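Local structure of Dps family protein (Staphylococcus aureus subsp. aureus, 2D5K) at residues K44-E47 / L48-A52; V71-L74 / T75-L78; S91-Q94 / M95-L99; A120-D123 / V124-D127; Q133-V136 / D137-W141. The protein probably oxidises and stores iron in a shell of twelve subunits, as other Dps proteins do, and compacts the bacterial nucleoid. All coordinates share one frame; numbering follows the deposited sequence.

Contact 1: residues K44-E47 / L48-A52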
loop_
_atom_site.group_PDB
_atom_site.type_symbol
_atom_site.label_atom_id
_atom_site.label_comp_id
_atom_site.label_asym_id
_atom_site.label_seq_id
_atom_site.Cartn_x
_atom_site.Cartn_y
_atom_site.Cartn_z
ATOM N N LYS B 44 -21.466 -10.175 -5.900
ATOM C CA LYS B 44 -21.143 -11.574 -5.633
ATOM C C LYS B 44 -20.899 -12.365 -6.918
ATOM O O LYS B 44 -19.984 -13.185 -6.982
ATOM C CB LYS B 44 -22.262 -12.244 -4.824
ATOM C CG LYS B 44 -21.935 -13.680 -4.428
ATOM C CD LYS B 44 -20.648 -13.732 -3.606
ATOM C CE LYS B 44 -20.088 -15.149 -3.500
ATOM N NZ LYS B 44 -20.944 -16.079 -2.705
ATOM N N PHE B 45 -21.712 -12.126 -7.941
ATOM C CA PHE B 45 -21.533 -12.845 -9.197
ATOM C C PHE B 45 -20.202 -12.495 -9.856
ATOM O O PHE B 45 -19.604 -13.334 -10.531
ATOM C CB PHE B 45 -22.698 -12.570 -10.157
ATOM C CG PHE B 45 -24.019 -13.127 -9.684
ATOM C CD1 PHE B 45 -24.070 -14.310 -8.950
ATOM C CD2 PHE B 45 -25.209 -12.474 -9.980
ATOM C CE1 PHE B 45 -25.290 -14.834 -8.517
ATOM C CE2 PHE B 45 -26.432 -12.990 -9.554
ATOM C CZ PHE B 45 -26.471 -14.171 -8.821
ATOM N N GLU B 46 -19.731 -11.264 -9.660
ATOM C CA GLU B 46 -18.448 -10.864 -10.236
ATOM C C GLU B 46 -17.316 -11.554 -9.481
ATOM O O GLU B 46 -16.350 -12.017 -10.082
ATOM C CB GLU B 46 -18.251 -9.346 -10.167
ATOM C CG GLU B 46 -16.965 -8.899 -10.867
ATOM C CD GLU B 46 -16.807 -7.394 -10.950
ATOM O OE1 GLU B 46 -17.830 -6.685 -11.057
ATOM O OE2 GLU B 46 -15.650 -6.922 -10.933
ATOM N N GLU B 47 -17.434 -11.624 -8.161
ATOM C CA GLU B 47 -16.409 -12.284 -7.362
ATOM C C GLU B 47 -16.321 -13.734 -7.824
ATOM O O GLU B 47 -15.234 -14.306 -7.926
ATOM C CB GLU B 47 -16.768 -12.221 -5.876
ATOM C CG GLU B 47 -17.061 -10.804 -5.379
ATOM C CD GLU B 47 -17.309 -10.734 -3.880
ATOM O OE1 GLU B 47 -17.972 -11.643 -3.336
ATOM O OE2 GLU B 47 -16.851 -9.759 -3.246
ATOM N N LEU B 48 -17.476 -14.321 -8.119
ATOM C CA LEU B 48 -17.524 -15.699 -8.580
ATOM C C LEU B 48 -16.901 -15.901 -9.957
ATOM O O LEU B 48 -16.168 -16.871 -10.154
ATOM C CB LEU B 48 -18.970 -16.212 -8.578
ATOM C CG LEU B 48 -19.547 -16.417 -7.173
ATOM C CD1 LEU B 48 -21.034 -16.722 -7.254
ATOM C CD2 LEU B 48 -18.796 -17.555 -6.481
ATOM N N TYR B 49 -17.172 -15.025 -10.925
ATOM C CA TYR B 49 -16.544 -15.273 -12.210
ATOM C C TYR B 49 -15.052 -14.965 -12.177
ATOM O O TYR B 49 -14.289 -15.555 -12.935
ATOM C CB TYR B 49 -17.264 -14.578 -13.393
ATOM C CG TYR B 49 -17.367 -13.061 -13.440
ATOM C CD1 TYR B 49 -16.231 -12.245 -13.477
ATOM C CD2 TYR B 49 -18.616 -12.451 -13.560
ATOM C CE1 TYR B 49 -16.350 -10.849 -13.645
ATOM C CE2 TYR B 49 -18.744 -11.073 -13.723
ATOM C CZ TYR B 49 -17.614 -10.278 -13.767
ATOM O OH TYR B 49 -17.768 -8.917 -13.936
ATOM N N ASN B 50 -14.622 -14.075 -11.287
ATOM C CA ASN B 50 -13.191 -13.795 -11.187
ATOM C C ASN B 50 -12.525 -15.059 -10.639
ATOM O O ASN B 50 -11.423 -15.431 -11.048
ATOM C CB ASN B 50 -12.917 -12.614 -10.254
ATOM C CG ASN B 50 -13.195 -11.273 -10.909
ATOM O OD1 ASN B 50 -13.124 -11.141 -12.133
ATOM N ND2 ASN B 50 -13.495 -10.266 -10.095
ATOM N N GLU B 51 -13.208 -15.729 -9.717
ATOM C CA GLU B 51 -12.677 -16.955 -9.145
ATOM C C GLU B 51 -12.691 -18.053 -10.204
ATOM O O GLU B 51 -11.772 -18.867 -10.278
ATOM C CB GLU B 51 -13.504 -17.368 -7.928
ATOM C CG GLU B 51 -13.161 -18.730 -7.371
ATOM C CD GLU B 51 -13.677 -18.917 -5.958
ATOM O OE1 GLU B 51 -14.768 -18.396 -5.648
ATOM O OE2 GLU B 51 -12.992 -19.590 -5.157
ATOM N N ALA B 52 -13.731 -18.065 -11.031
ATOM C CA ALA B 52 -13.844 -19.061 -12.090
ATOM C C ALA B 52 -12.668 -18.946 -13.052
ATOM O O ALA B 52 -12.102 -19.957 -13.477
ATOM C CB ALA B 52 -15.155 -18.877 -12.851
#
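A chi1 of 62° sets CG of Y49 between its backbone N and its carbonyl carbon, and this swings the ring back along the helix to E46. E46 holds CG anti to its own backbone N (chi1 -175°) and runs out extended. E46 CA stands over one face of the ring, near the rim, 3.6 Å from the Y49 centroid, in a CH-pi contact. Further out, E46 CG comes to 3.3 Å from Y49 CZ. The E46 carboxylate lies almost parallel to the ring, with planes 3° apart. E46 O also faces the ring, 3.4 Å from Y49 CD1. The same oxygen accepts a hydrogen bond from N50 N at 2.9 Å. K44 and L48 meet through carbon, with K44 CE 3.9 Å from L48 CG. L48 CD1 reaches the edge of the F45 ring, 4.2 Å from F45 CD1. Outside the segments, Y49 stacks on H27, meets H30 edge-to-face and packs on D57 of a neighbouring subunit. This is i to i+3 and i to i+4 packing along a helix of the ferritin-like bundle. H30 and that D57 lie where Dps relatives build their intersubunit ferroxidase site, so Y49 probably borders it.

Contact 2: residues V71-L74 / T75-L78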
loop_
_atom_site.group_PDB
_atom_site.type_symbol
_atom_site.label_atom_id
_atom_site.label_comp_id
_atom_site.label_asym_id
_atom_site.label_seq_id
_atom_site.Cartn_x
_atom_site.Cartn_y
_atom_site.Cartn_z
ATOM N N VAL B 71 -8.339 -27.734 -23.053
ATOM C CA VAL B 71 -9.360 -27.372 -24.033
ATOM C C VAL B 71 -9.240 -25.871 -24.276
ATOM O O VAL B 71 -9.454 -25.069 -23.366
ATOM C CB VAL B 71 -10.788 -27.704 -23.532
ATOM C CG1 VAL B 71 -11.025 -29.198 -23.604
ATOM C CG2 VAL B 71 -10.972 -27.217 -22.105
ATOM N N GLY B 72 -8.895 -25.498 -25.507
ATOM C CA GLY B 72 -8.712 -24.093 -25.824
ATOM C C GLY B 72 -9.746 -23.373 -26.673
ATOM O O GLY B 72 -9.428 -22.346 -27.266
ATOM N N THR B 73 -10.967 -23.891 -26.747
ATOM C CA THR B 73 -12.014 -23.230 -27.520
ATOM C C THR B 73 -13.332 -23.293 -26.764
ATOM O O THR B 73 -13.545 -24.189 -25.947
ATOM C CB THR B 73 -12.225 -23.881 -28.907
ATOM O OG1 THR B 73 -12.834 -25.170 -28.751
ATOM C CG2 THR B 73 -10.893 -24.020 -29.636
ATOM N N LEU B 74 -14.213 -22.339 -27.040
ATOM C CA LEU B 74 -15.517 -22.287 -26.390
ATOM C C LEU B 74 -16.405 -23.422 -26.887
ATOM O O LEU B 74 -17.210 -23.982 -26.136
ATOM C CB LEU B 74 -16.177 -20.937 -26.671
ATOM C CG LEU B 74 -15.385 -19.736 -26.141
ATOM C CD1 LEU B 74 -16.015 -18.440 -26.628
ATOM C CD2 LEU B 74 -15.356 -19.777 -24.616
ATOM N N THR B 75 -16.253 -23.765 -28.159
ATOM C CA THR B 75 -17.041 -24.837 -28.747
ATOM C C THR B 75 -16.789 -26.143 -27.996
ATOM O O THR B 75 -17.725 -26.876 -27.676
ATOM C CB THR B 75 -16.681 -25.035 -30.233
ATOM O OG1 THR B 75 -16.829 -23.789 -30.927
ATOM C CG2 THR B 75 -17.595 -26.077 -30.868
ATOM N N GLU B 76 -15.522 -26.432 -27.715
ATOM C CA GLU B 76 -15.165 -27.652 -26.996
ATOM C C GLU B 76 -15.691 -27.601 -25.561
ATOM O O GLU B 76 -16.198 -28.597 -25.042
ATOM C CB GLU B 76 -13.643 -27.843 -26.996
ATOM C CG GLU B 76 -13.065 -28.214 -28.362
ATOM C CD GLU B 76 -11.547 -28.147 -28.398
ATOM O OE1 GLU B 76 -10.992 -27.036 -28.260
ATOM O OE2 GLU B 76 -10.908 -29.209 -28.564
ATOM N N CYS B 77 -15.579 -26.438 -24.926
ATOM C CA CYS B 77 -16.060 -26.285 -23.558
ATOM C C CYS B 77 -17.562 -26.564 -23.462
ATOM O O CYS B 77 -18.014 -27.269 -22.557
ATOM C CB CYS B 77 -15.751 -24.877 -23.042
ATOM S SG CYS B 77 -13.993 -24.572 -22.688
ATOM N N LEU B 78 -18.335 -26.019 -24.397
ATOM C CA LEU B 78 -19.779 -26.228 -24.399
ATOM C C LEU B 78 -20.126 -27.705 -24.561
ATOM O O LEU B 78 -21.159 -28.164 -24.080
ATOM C CB LEU B 78 -20.434 -25.425 -25.529
ATOM C CG LEU B 78 -20.489 -23.904 -25.359
ATOM C CD1 LEU B 78 -20.903 -23.244 -26.671
ATOM C CD2 LEU B 78 -21.471 -23.553 -24.253
#
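T73 and E76 are joined by two hydrogen bonds that share one hydroxyl. T73 OG1 donates to E76 OE1 at 2.7 Å. It meets the carboxylate oxygen on its anti side, 17° out of the carboxylate plane. The same OG1 accepts from E76 N at 3.1 Å, and the bond is fairly straight, with an angle of 158° at the hydrogen. T73 is thus the N-cap of the helix, and its hydroxyl is held by both a donor and an acceptor. A chi1 of 71° brings OG1 over the first turn, where the amide of E76 would otherwise lack a helical partner. The E76 chain passes close by this hydroxyl, with CG 3.1 Å from T73 OG1. T73 CG2 also borders the carboxylate, 3.3 Å from E76 OE1. The helical backbone bonds begin here: C77 N reaches T73 O, and L78 N reaches L74 O at 2.9 Å. Beyond these polar bonds, V71 CG2 packs on C77 SG at 4.1 Å. L78 CG lies over L74 O, 3.4 Å away. E85 of a neighbouring subunit accepts from L74 N and is bonded to T75 OG1, and N28 of that subunit bonds to G72 O. T75 and L78 each pack on the other residue's copy there, consistent with a two-fold interface. Within the chain, the loop and the short helix 74-80 lie against helix 5-32: V71 of the loop rests on V16, and from the helix L74 and C77 rest on T20 and L78 on V21.

Contact 3: residues S91-Q94 / M95-L99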
loop_
_atom_site.group_PDB
_atom_site.type_symbol
_atom_site.label_atom_id
_atom_site.label_comp_id
_atom_site.label_asym_id
_atom_site.label_seq_id
_atom_site.Cartn_x
_atom_site.Cartn_y
_atom_site.Cartn_z
ATOM N N SER B 91 -35.165 -14.911 -12.292
ATOM C CA SER B 91 -35.249 -13.966 -11.186
ATOM C C SER B 91 -33.964 -14.183 -10.392
ATOM O O SER B 91 -33.268 -15.177 -10.610
ATOM C CB SER B 91 -36.445 -14.292 -10.295
ATOM O OG SER B 91 -36.250 -15.531 -9.638
ATOM N N ALA B 92 -33.651 -13.275 -9.473
ATOM C CA ALA B 92 -32.440 -13.417 -8.666
ATOM C C ALA B 92 -32.459 -14.758 -7.936
ATOM O O ALA B 92 -31.453 -15.462 -7.876
ATOM C CB ALA B 92 -32.339 -12.277 -7.661
ATOM N N GLU B 93 -33.613 -15.112 -7.382
ATOM C CA GLU B 93 -33.741 -16.369 -6.660
ATOM C C GLU B 93 -33.458 -17.563 -7.571
ATOM O O GLU B 93 -32.758 -18.495 -7.182
ATOM C CB GLU B 93 -35.146 -16.486 -6.056
ATOM C CG GLU B 93 -35.346 -17.714 -5.190
ATOM C CD GLU B 93 -36.362 -18.674 -5.770
ATOM O OE1 GLU B 93 -36.220 -19.048 -6.955
ATOM O OE2 GLU B 93 -37.299 -19.060 -5.040
ATOM N N GLN B 94 -33.993 -17.532 -8.786
ATOM C CA GLN B 94 -33.784 -18.630 -9.727
ATOM C C GLN B 94 -32.320 -18.719 -10.149
ATOM O O GLN B 94 -31.810 -19.802 -10.428
ATOM C CB GLN B 94 -34.685 -18.459 -10.953
ATOM C CG GLN B 94 -36.168 -18.493 -10.611
ATOM C CD GLN B 94 -37.057 -18.205 -11.804
ATOM O OE1 GLN B 94 -36.775 -17.312 -12.602
ATOM N NE2 GLN B 94 -38.150 -18.954 -11.921
ATOM N N MET B 95 -31.642 -17.579 -10.192
ATOM C CA MET B 95 -30.231 -17.578 -10.564
ATOM C C MET B 95 -29.426 -18.278 -9.476
ATOM O O MET B 95 -28.587 -19.130 -9.764
ATOM C CB MET B 95 -29.715 -16.146 -10.727
ATOM C CG MET B 95 -30.319 -15.396 -11.898
ATOM S SD MET B 95 -29.679 -13.713 -11.982
ATOM C CE MET B 95 -30.219 -13.241 -13.630
ATOM N N VAL B 96 -29.685 -17.915 -8.225
ATOM C CA VAL B 96 -28.962 -18.515 -7.111
ATOM C C VAL B 96 -29.303 -19.999 -7.012
ATOM O O VAL B 96 -28.437 -20.819 -6.717
ATOM C CB VAL B 96 -29.281 -17.791 -5.786
ATOM C CG1 VAL B 96 -28.559 -18.465 -4.629
ATOM C CG2 VAL B 96 -28.858 -16.335 -5.889
ATOM N N GLU B 97 -30.559 -20.349 -7.278
ATOM C CA GLU B 97 -30.961 -21.750 -7.236
ATOM C C GLU B 97 -30.177 -22.551 -8.273
ATOM O O GLU B 97 -29.679 -23.636 -7.976
ATOM C CB GLU B 97 -32.463 -21.900 -7.515
ATOM C CG GLU B 97 -33.364 -21.306 -6.450
ATOM C CD GLU B 97 -34.840 -21.538 -6.738
ATOM O OE1 GLU B 97 -35.264 -21.300 -7.889
ATOM O OE2 GLU B 97 -35.574 -21.946 -5.812
ATOM N N GLU B 98 -30.060 -22.022 -9.489
ATOM C CA GLU B 98 -29.335 -22.740 -10.526
ATOM C C GLU B 98 -27.849 -22.850 -10.215
ATOM O O GLU B 98 -27.243 -23.893 -10.444
ATOM C CB GLU B 98 -29.516 -22.087 -11.899
ATOM C CG GLU B 98 -28.844 -22.901 -13.003
ATOM C CD GLU B 98 -29.380 -22.601 -14.382
ATOM O OE1 GLU B 98 -30.608 -22.716 -14.580
ATOM O OE2 GLU B 98 -28.575 -22.261 -15.271
ATOM N N LEU B 99 -27.255 -21.777 -9.701
ATOM C CA LEU B 99 -25.839 -21.837 -9.362
ATOM C C LEU B 99 -25.641 -22.882 -8.269
ATOM O O LEU B 99 -24.660 -23.627 -8.279
ATOM C CB LEU B 99 -25.337 -20.474 -8.881
ATOM C CG LEU B 99 -25.207 -19.397 -9.959
ATOM C CD1 LEU B 99 -24.738 -18.100 -9.317
ATOM C CD2 LEU B 99 -24.216 -19.853 -11.029
#
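M95 lies against the carbonyl of S91. Its backbone N donates to S91 O, and M95 CG packs on the same oxygen at 3.2 Å. V96 treats A92 in much the same way. V96 N bonds to A92 O, and V96 CG2 covers that oxygen at 3.4 Å. The carboxylates of E93 and E97 are modelled too close together for their arrangement to be relied on. Behind these contacts S91 and Q94 form a capping box at the start of helix 92-120. Q94 N donates to S91 OG at 3.1 Å. In return, S91 N donates to Q94 OE1 at 2.9 Å. A chi1 of -62° keeps Q94 CG beside its own backbone N, which turns the side chain back to S91. The two bonds close a ring that gives partners to the backbone N of the cap residue S91 and to that of Q94 in the first turn. They also hold the Q94 amide group in place. Further along, E98 N bonds to Q94 O at 3.0 Å. The E98 carboxylate turns elsewhere, to a salt bridge with K25 and a hydrogen bond with Y90. M95 and L99 pack on F29 of helix 5-32 and on F45 of helix 38-65, and V96 packs on F143 and L147 of helix 123-147.

Contact 4: residues A120-D123 / V124-D127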
loop_
_atom_site.group_PDB
_atom_site.type_symbol
_atom_site.label_atom_id
_atom_site.label_comp_id
_atom_site.label_asym_id
_atom_site.label_seq_id
_atom_site.Cartn_x
_atom_site.Cartn_y
_atom_site.Cartn_z
ATOM N N ALA B 120 -4.191 -42.423 -9.614
ATOM C CA ALA B 120 -3.238 -42.309 -10.709
ATOM C C ALA B 120 -1.885 -41.807 -10.218
ATOM O O ALA B 120 -0.905 -41.799 -10.963
ATOM C CB ALA B 120 -3.789 -41.369 -11.773
ATOM N N GLY B 121 -1.838 -41.391 -8.959
ATOM C CA GLY B 121 -0.597 -40.893 -8.399
ATOM C C GLY B 121 -0.344 -39.436 -8.746
ATOM O O GLY B 121 0.768 -38.940 -8.568
ATOM N N ASP B 122 -1.364 -38.750 -9.257
ATOM C CA ASP B 122 -1.221 -37.337 -9.598
ATOM C C ASP B 122 -1.726 -36.571 -8.390
ATOM O O ASP B 122 -2.872 -36.124 -8.345
ATOM C CB ASP B 122 -2.057 -36.974 -10.825
ATOM C CG ASP B 122 -1.789 -35.560 -11.307
ATOM O OD1 ASP B 122 -1.235 -34.759 -10.520
ATOM O OD2 ASP B 122 -2.137 -35.245 -12.463
ATOM N N ASP B 123 -0.854 -36.424 -7.404
ATOM C CA ASP B 123 -1.215 -35.755 -6.168
ATOM C C ASP B 123 -1.333 -34.244 -6.303
ATOM O O ASP B 123 -1.982 -33.596 -5.482
ATOM C CB ASP B 123 -0.206 -36.149 -5.094
ATOM C CG ASP B 123 -0.057 -37.660 -4.991
ATOM O OD1 ASP B 123 -1.079 -38.332 -4.752
ATOM O OD2 ASP B 123 1.067 -38.174 -5.166
ATOM N N VAL B 124 -0.714 -33.687 -7.338
ATOM C CA VAL B 124 -0.797 -32.249 -7.571
ATOM C C VAL B 124 -2.202 -31.918 -8.078
ATOM O O VAL B 124 -2.859 -31.014 -7.563
ATOM C CB VAL B 124 0.246 -31.784 -8.609
ATOM C CG1 VAL B 124 -0.052 -30.350 -9.053
ATOM C CG2 VAL B 124 1.644 -31.855 -8.000
ATOM N N SER B 125 -2.662 -32.653 -9.083
ATOM C CA SER B 125 -4.000 -32.414 -9.622
ATOM C C SER B 125 -5.030 -32.707 -8.545
ATOM O O SER B 125 -6.045 -32.019 -8.435
ATOM C CB SER B 125 -4.257 -33.296 -10.846
ATOM O OG SER B 125 -3.412 -32.918 -11.923
ATOM N N GLU B 126 -4.763 -33.732 -7.743
ATOM C CA GLU B 126 -5.675 -34.096 -6.670
ATOM C C GLU B 126 -5.836 -32.905 -5.732
ATOM O O GLU B 126 -6.951 -32.542 -5.356
ATOM C CB GLU B 126 -5.133 -35.300 -5.892
ATOM C CG GLU B 126 -6.024 -35.724 -4.733
ATOM C CD GLU B 126 -5.449 -36.884 -3.943
ATOM O OE1 GLU B 126 -4.288 -37.267 -4.198
ATOM O OE2 GLU B 126 -6.155 -37.407 -3.060
ATOM N N ASP B 127 -4.713 -32.291 -5.370
ATOM C CA ASP B 127 -4.715 -31.141 -4.472
ATOM C C ASP B 127 -5.484 -29.966 -5.071
ATOM O O ASP B 127 -6.191 -29.250 -4.359
ATOM C CB ASP B 127 -3.273 -30.723 -4.162
ATOM C CG ASP B 127 -3.194 -29.600 -3.149
ATOM O OD1 ASP B 127 -3.744 -29.758 -2.039
ATOM O OD2 ASP B 127 -2.576 -28.559 -3.463
#
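D122 grips S125 with both carboxylate oxygens. From CB, the D122 side chain sets out with CG anti to the backbone N (chi1 -173°), which carries the carboxylate forward over the first turn of the helix. D122 CG comes to 3.4 Å from S125 CB. The two oxygens take different donors. OD1 accepts from S125 N at 2.9 Å, and the bond is nearly straight at 169°. OD2 accepts from S125 OG at 2.7 Å. Both donors meet the carboxylate from above its plane, so S125 sits over the flat group. D122 is therefore the N-cap of helix 123-147, and its backbone O takes the next amide, E126 N, at 3.1 Å. Just before it, G121 closes helix 92-120 in a Schellman motif with positive phi. D123 and E126 lie side by side and point the same way. Their like charges come close, with D123 OD1 3.4 Å from E126 OE1, which probably costs some energy. D127 N bonds to D123 O at 3.0 Å. R62 of helix 38-65 makes a salt bridge to D122 and a hydrogen bond to S125, and Q5 of helix 5-32 also bonds to D122. S125 packs on V8 and L12 of helix 5-32, E126 on I114 and A117 of helix 92-120, and D123 and V124 on I114 and T134 of a neighbouring subunit.

Contact 5: residues Q133-V136 / D137-W141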
loop_
_atom_site.group_PDB
_atom_site.type_symbol
_atom_site.label_atom_id
_atom_site.label_comp_id
_atom_site.label_asym_id
_atom_site.label_seq_id
_atom_site.Cartn_x
_atom_site.Cartn_y
_atom_site.Cartn_z
ATOM N N GLN B 133 -12.945 -27.861 -4.684
ATOM C CA GLN B 133 -14.111 -28.384 -3.979
ATOM C C GLN B 133 -14.347 -27.611 -2.682
ATOM O O GLN B 133 -15.490 -27.398 -2.277
ATOM C CB GLN B 133 -13.927 -29.875 -3.681
ATOM C CG GLN B 133 -15.180 -30.553 -3.126
ATOM C CD GLN B 133 -14.960 -32.025 -2.850
ATOM O OE1 GLN B 133 -13.943 -32.406 -2.275
ATOM N NE2 GLN B 133 -15.921 -32.862 -3.251
ATOM N N THR B 134 -13.264 -27.196 -2.032
ATOM C CA THR B 134 -13.361 -26.434 -0.791
ATOM C C THR B 134 -14.179 -25.163 -1.024
ATOM O O THR B 134 -15.130 -24.873 -0.295
ATOM C CB THR B 134 -11.963 -26.012 -0.271
ATOM O OG1 THR B 134 -11.179 -27.179 0.023
ATOM C CG2 THR B 134 -12.096 -25.163 0.991
ATOM N N SER B 135 -13.799 -24.403 -2.046
ATOM C CA SER B 135 -14.492 -23.154 -2.357
ATOM C C SER B 135 -15.905 -23.395 -2.881
ATOM O O SER B 135 -16.845 -22.680 -2.515
ATOM C CB SER B 135 -13.694 -22.353 -3.383
ATOM O OG SER B 135 -14.390 -21.166 -3.730
ATOM N N VAL B 136 -16.058 -24.396 -3.740
ATOM C CA VAL B 136 -17.373 -24.722 -4.287
ATOM C C VAL B 136 -18.368 -25.037 -3.165
ATOM O O VAL B 136 -19.490 -24.514 -3.140
ATOM C CB VAL B 136 -17.277 -25.925 -5.261
ATOM C CG1 VAL B 136 -18.667 -26.483 -5.563
ATOM C CG2 VAL B 136 -16.595 -25.478 -6.557
ATOM N N ASP B 137 -17.958 -25.885 -2.230
ATOM C CA ASP B 137 -18.833 -26.255 -1.120
ATOM C C ASP B 137 -19.157 -25.067 -0.222
ATOM O O ASP B 137 -20.281 -24.928 0.261
ATOM C CB ASP B 137 -18.195 -27.369 -0.281
ATOM C CG ASP B 137 -18.182 -28.708 -0.998
ATOM O OD1 ASP B 137 -18.850 -28.834 -2.047
ATOM O OD2 ASP B 137 -17.511 -29.643 -0.502
ATOM N N LYS B 138 -18.166 -24.214 0.008
ATOM C CA LYS B 138 -18.357 -23.040 0.851
ATOM C C LYS B 138 -19.383 -22.112 0.210
ATOM O O LYS B 138 -20.326 -21.664 0.864
ATOM C CB LYS B 138 -17.022 -22.314 1.030
ATOM C CG LYS B 138 -17.064 -21.135 1.979
ATOM C CD LYS B 138 -15.662 -20.561 2.160
ATOM C CE LYS B 138 -15.645 -19.426 3.172
ATOM N NZ LYS B 138 -14.273 -18.845 3.329
ATOM N N HIS B 139 -19.199 -21.824 -1.074
ATOM C CA HIS B 139 -20.133 -20.960 -1.788
ATOM C C HIS B 139 -21.529 -21.574 -1.794
ATOM O O HIS B 139 -22.527 -20.871 -1.642
ATOM C CB HIS B 139 -19.693 -20.761 -3.239
ATOM C CG HIS B 139 -18.487 -19.891 -3.396
ATOM N ND1 HIS B 139 -18.429 -18.603 -2.907
ATOM C CD2 HIS B 139 -17.304 -20.115 -4.015
ATOM C CE1 HIS B 139 -17.260 -18.071 -3.219
ATOM N NE2 HIS B 139 -16.560 -18.967 -3.891
ATOM N N ASN B 140 -21.598 -22.889 -1.974
ATOM C CA ASN B 140 -22.891 -23.553 -2.022
ATOM C C ASN B 140 -23.639 -23.389 -0.705
ATOM O O ASN B 140 -24.852 -23.189 -0.699
ATOM C CB ASN B 140 -22.722 -25.032 -2.371
ATOM C CG ASN B 140 -23.932 -25.595 -3.092
ATOM O OD1 ASN B 140 -24.874 -24.863 -3.405
ATOM N ND2 ASN B 140 -23.911 -26.893 -3.366
ATOM N N TRP B 141 -22.924 -23.466 0.416
ATOM C CA TRP B 141 -23.575 -23.278 1.706
ATOM C C TRP B 141 -24.171 -21.871 1.731
ATOM O O TRP B 141 -25.301 -21.673 2.175
ATOM C CB TRP B 141 -22.575 -23.449 2.860
ATOM C CG TRP B 141 -22.905 -22.596 4.053
ATOM C CD1 TRP B 141 -24.071 -22.598 4.771
ATOM C CD2 TRP B 141 -22.099 -21.546 4.601
ATOM N NE1 TRP B 141 -24.045 -21.605 5.721
ATOM C CE2 TRP B 141 -22.848 -20.944 5.639
ATOM C CE3 TRP B 141 -20.819 -21.052 4.313
ATOM C CZ2 TRP B 141 -22.358 -19.867 6.389
ATOM C CZ3 TRP B 141 -20.332 -19.982 5.062
ATOM C CH2 TRP B 141 -21.102 -19.402 6.085
#
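S135 and H139, one turn apart, present OG and NE2 3.1 Å from each other, and each bonds to the carboxylate of E51 on helix 38-65. S135 OG bonds to E51 OE2 and H139 NE2 to E51 OE1, which brings the serine and the imidazole to one group. S135 directs OG away from its backbone N (chi1 178°), whereas H139 turns CG anti to its carbonyl carbon (chi1 -72°). The ring thereby folds back beside the preceding turn, with H139 CD2 3.0 Å from S135 O.

The backbone bonds are those of a regular alpha helix. H139 N, for example, donates to S135 O at 2.9 Å.

Packing involves Q133 and D137. Q133 CG touches D137 OD2 at 3.6 Å, and the amide and carboxylate planes stand 36° apart. D137 CG also lies 3.3 Å from Q133 O. The carboxylate of D137 is held from beyond the segment, by S107 of helix 92-120 and by a salt bridge to R62 of a neighbouring subunit.

The segment sits in the middle of helix 123-147. Q133, V136 and N140 face helix 92-120, where N140 bonds to S100 and T104. S135 and H139 face helix 38-65. W141 meets W31 and H42 of a second neighbouring subunit, not the one that supplies R62.

In the fold
The contacts follow one another along the chain in the order 1 to 5, and all lie in the ferritin-like domain. Contact 1 is on helix 38-65, contact 2 starts the short helix 74-80, contact 3 starts helix 92-120, and contacts 4 and 5 share helix 123-147. Contacts 1 and 5 have centres about 13 Å apart and touch through a shared polar cluster. Contacts 1 and 3 touch through apolar packing. Contacts 3 and 4 lie on opposite sides of the chain's centre, with centres about 33 Å apart. Contact 2 lies about 10 Å or more from the others, measured between nearest atoms. The bundle is thus tied together at contacts 1, 3 and 5, while chiefly contacts 2, 4 and 5 face partners in the twelve-subunit shell.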